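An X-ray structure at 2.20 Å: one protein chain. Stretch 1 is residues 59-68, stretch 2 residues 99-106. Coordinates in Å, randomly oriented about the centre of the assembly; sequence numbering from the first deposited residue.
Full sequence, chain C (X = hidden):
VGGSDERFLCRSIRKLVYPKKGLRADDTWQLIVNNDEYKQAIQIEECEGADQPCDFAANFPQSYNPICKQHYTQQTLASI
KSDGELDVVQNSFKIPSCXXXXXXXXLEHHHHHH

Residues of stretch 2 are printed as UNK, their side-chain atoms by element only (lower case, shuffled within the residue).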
# COMPACT_ATOMS: atom_id res chain seq x y z
N ASN C 59 -25.34 -4.92 0.69
CA ASN C 59 -24.59 -6.18 0.86
C ASN C 59 -23.12 -5.94 1.25
O ASN C 59 -22.20 -6.44 0.61
CB ASN C 59 -24.67 -7.06 -0.41
CG ASN C 59 -24.01 -8.43 -0.22
OD1 ASN C 59 -23.86 -8.89 0.91
ND2 ASN C 59 -23.62 -9.09 -1.34
N PHE C 60 -22.91 -5.16 2.30
CA PHE C 60 -21.60 -5.03 2.93
C PHE C 60 -21.79 -5.48 4.38
O PHE C 60 -22.92 -5.46 4.87
CB PHE C 60 -21.07 -3.58 2.85
CG PHE C 60 -20.60 -3.17 1.46
CD1 PHE C 60 -19.36 -3.58 0.98
CD2 PHE C 60 -21.39 -2.38 0.64
CE1 PHE C 60 -18.92 -3.21 -0.29
CE2 PHE C 60 -20.97 -2.02 -0.65
CZ PHE C 60 -19.74 -2.43 -1.11
N PRO C 61 -20.69 -5.91 5.04
CA PRO C 61 -20.70 -6.21 6.48
C PRO C 61 -21.30 -5.03 7.23
O PRO C 61 -21.05 -3.89 6.84
CB PRO C 61 -19.22 -6.35 6.80
CG PRO C 61 -18.60 -6.84 5.53
CD PRO C 61 -19.35 -6.12 4.45
N GLN C 62 -22.08 -5.30 8.28
CA GLN C 62 -22.79 -4.25 8.99
C GLN C 62 -21.85 -3.15 9.50
O GLN C 62 -22.21 -1.98 9.49
CB GLN C 62 -23.60 -4.82 10.16
CG GLN C 62 -24.79 -3.96 10.59
CD GLN C 62 -26.01 -4.13 9.67
OE1 GLN C 62 -26.78 -5.09 9.81
NE2 GLN C 62 -26.18 -3.21 8.72
N SER C 63 -20.65 -3.54 9.93
CA SER C 63 -19.71 -2.57 10.52
C SER C 63 -19.15 -1.61 9.46
O SER C 63 -18.55 -0.59 9.82
CB SER C 63 -18.57 -3.28 11.24
OG SER C 63 -17.73 -3.97 10.32
N TYR C 64 -19.34 -1.91 8.18
CA TYR C 64 -18.80 -1.02 7.14
C TYR C 64 -19.48 0.35 7.12
O TYR C 64 -18.88 1.31 6.65
CB TYR C 64 -18.86 -1.64 5.74
CG TYR C 64 -17.80 -2.67 5.43
CD1 TYR C 64 -17.13 -3.35 6.45
CD2 TYR C 64 -17.45 -2.94 4.12
CE1 TYR C 64 -16.17 -4.30 6.16
CE2 TYR C 64 -16.48 -3.87 3.82
CZ TYR C 64 -15.85 -4.54 4.84
OH TYR C 64 -14.91 -5.48 4.52
N ASN C 65 -20.71 0.42 7.63
CA ASN C 65 -21.48 1.66 7.69
C ASN C 65 -21.24 2.63 6.53
O ASN C 65 -20.72 3.72 6.74
CB ASN C 65 -21.24 2.38 9.02
CG ASN C 65 -22.25 3.48 9.26
OD1 ASN C 65 -21.96 4.48 9.93
ND2 ASN C 65 -23.45 3.31 8.71
N PRO C 66 -21.59 2.22 5.30
CA PRO C 66 -21.21 3.05 4.15
C PRO C 66 -21.84 4.45 4.17
O PRO C 66 -23.03 4.59 4.44
CB PRO C 66 -21.71 2.24 2.96
CG PRO C 66 -21.68 0.81 3.47
CD PRO C 66 -22.20 0.95 4.87
N ILE C 67 -21.02 5.47 3.93
CA ILE C 67 -21.46 6.87 3.98
C ILE C 67 -20.88 7.66 2.82
O ILE C 67 -19.73 7.45 2.43
CB ILE C 67 -21.02 7.55 5.31
CG1 ILE C 67 -21.61 6.82 6.52
CG2 ILE C 67 -21.48 9.00 5.36
CD1 ILE C 67 -23.12 6.93 6.60
N CYS C 68 -21.66 8.57 2.26
CA CYS C 68 -21.16 9.41 1.18
C CYS C 68 -20.31 10.54 1.77
O CYS C 68 -20.73 11.23 2.70
CB CYS C 68 -22.32 9.94 0.34
SG CYS C 68 -23.09 8.63 -0.69
N UNK C 99 -17.77 13.07 -4.99
CA UNK C 99 -18.46 12.48 -3.86
C UNK C 99 -18.28 10.97 -3.91
O UNK C 99 -18.58 10.34 -4.92
s UNK C 99 -20.91 12.44 -2.45
c UNK C 99 -19.95 12.81 -3.93
N UNK C 100 -17.76 10.38 -2.85
CA UNK C 100 -17.46 8.96 -2.90
C UNK C 100 -17.99 8.24 -1.69
O UNK C 100 -18.13 8.84 -0.62
c UNK C 100 -15.95 8.72 -3.02
c UNK C 100 -13.97 8.82 -4.61
c UNK C 100 -15.29 9.46 -4.17
c UNK C 100 -12.83 9.17 -3.68
n UNK C 100 -11.59 8.45 -4.11
N UNK C 101 -18.25 6.95 -1.85
CA UNK C 101 -18.77 6.15 -0.77
C UNK C 101 -17.62 5.60 0.05
O UNK C 101 -16.76 4.90 -0.47
s UNK C 101 -20.30 3.96 -0.01
c UNK C 101 -19.64 5.01 -1.31
N UNK C 102 -17.61 5.93 1.33
CA UNK C 102 -16.54 5.50 2.23
C UNK C 102 -16.99 4.29 3.05
O UNK C 102 -18.09 4.28 3.60
c UNK C 102 -16.14 6.64 3.15
N UNK C 103 -16.15 3.26 3.10
CA UNK C 103 -16.44 2.08 3.90
C UNK C 103 -15.54 2.07 5.14
O UNK C 103 -14.34 2.26 5.02
c UNK C 103 -16.19 0.82 3.07
c UNK C 103 -16.28 -0.39 0.88
c UNK C 103 -16.81 0.79 1.67
c UNK C 103 -18.34 0.77 1.73
N UNK C 104 -16.12 1.85 6.31
CA UNK C 104 -15.31 1.69 7.53
C UNK C 104 -14.77 0.26 7.64
O UNK C 104 -15.34 -0.57 8.34
c UNK C 104 -16.12 2.03 8.77
c UNK C 104 -16.42 4.52 8.74
c UNK C 104 -16.00 5.84 9.37
n UNK C 104 -16.22 5.87 10.85
c UNK C 104 -15.75 3.34 9.43
N UNK C 105 -13.69 -0.01 6.93
CA UNK C 105 -13.00 -1.29 7.04
C UNK C 105 -11.53 -1.02 6.84
O UNK C 105 -11.16 0.06 6.40
c UNK C 105 -13.06 -1.68 4.58
o UNK C 105 -12.70 -3.50 6.11
c UNK C 105 -13.41 -2.26 5.94
N UNK C 106 -10.70 -2.01 7.17
CA UNK C 106 -9.27 -1.91 6.94
C UNK C 106 -8.93 -1.94 5.46
O UNK C 106 -9.80 -2.13 4.60
O HOH W 1 -15.43 -2.72 9.55
O HOH W 2 -18.17 4.91 6.27

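Position 99 has two side-chain atoms, one carbon and then one sulfur. The sulfur lies 4.0 Å from Cys68 CB. A single carbon ending in sulfur gives Cys99.

Position 100 carries four carbons in a row ending in nitrogen. Its CA-to-CB bond points away from stretch 1, and no side-chain atom comes closer than 6.7 Å. It is Lys100. Cys68 CA makes a CA-H...O contact with Lys100 O at 3.6 Å.

Position 101 again shows one carbon and one sulfur. The sulfur packs 3.7 Å from Pro66 CB. This is Cys101, bonded covalently elsewhere in the structure. It pairs with Cys68 in antiparallel register without backbone hydrogen bonds, and the two side chains share one face of the sheet.

Position 102 has a single carbon, CB, 3.8 Å from Ile67 O. One carbon makes it Ala102. It forms the hydrogen-bonded pair with Ile67: Ala102 N donates to Ile67 O at 2.8 Å, and Ile67 N donates to Ala102 O at 3.2 Å. Both side chains lie on the face opposite Cys68 and Cys101. A water also bridges the loop, donating to Ala102 O at 2.7 Å and to Asn65 O at 2.9 Å.

Position 103 has four carbons, forked at the second. One branch end sits over the face of the Phe60 ring, 4.3 Å from its centroid and nearly on the ring normal. The fork after one methylene identifies Leu103. Its CD2 makes this CH-pi contact and also lies 3.8 Å from Pro66 CG.

Position 104 has four carbons in a row ending in nitrogen. Its CB lies 3.6 Å from Tyr64 O. It is Lys104, whose exposed chain leads away at its end. Lys104 N donates to Tyr64 O at 2.8 Å. A second water donates to Lys104 O at 2.5 Å and hydrogen-bonds with Ser63 OG at 2.7 Å.

Position 105 has one carbon carrying an oxygen and a carbon. The CB lies over one face of the Tyr64 ring, 3.8 Å from the centroid. That branching gives Thr105. Thr105 OG1 and Tyr64 OH are 3.4 Å apart, a weak hydrogen bond.

Position 106 has no side-chain atoms. It is Gly106, and it makes no contact with stretch 1.

The contact is a short antiparallel pairing extended by a loop. Three backbone hydrogen bonds set the register. Leu103 packs against Phe60, Tyr64 and Pro66, and Thr105 CB lies over one face of the Tyr64 ring.

Stretch 2 (99-106) CKCALKTG
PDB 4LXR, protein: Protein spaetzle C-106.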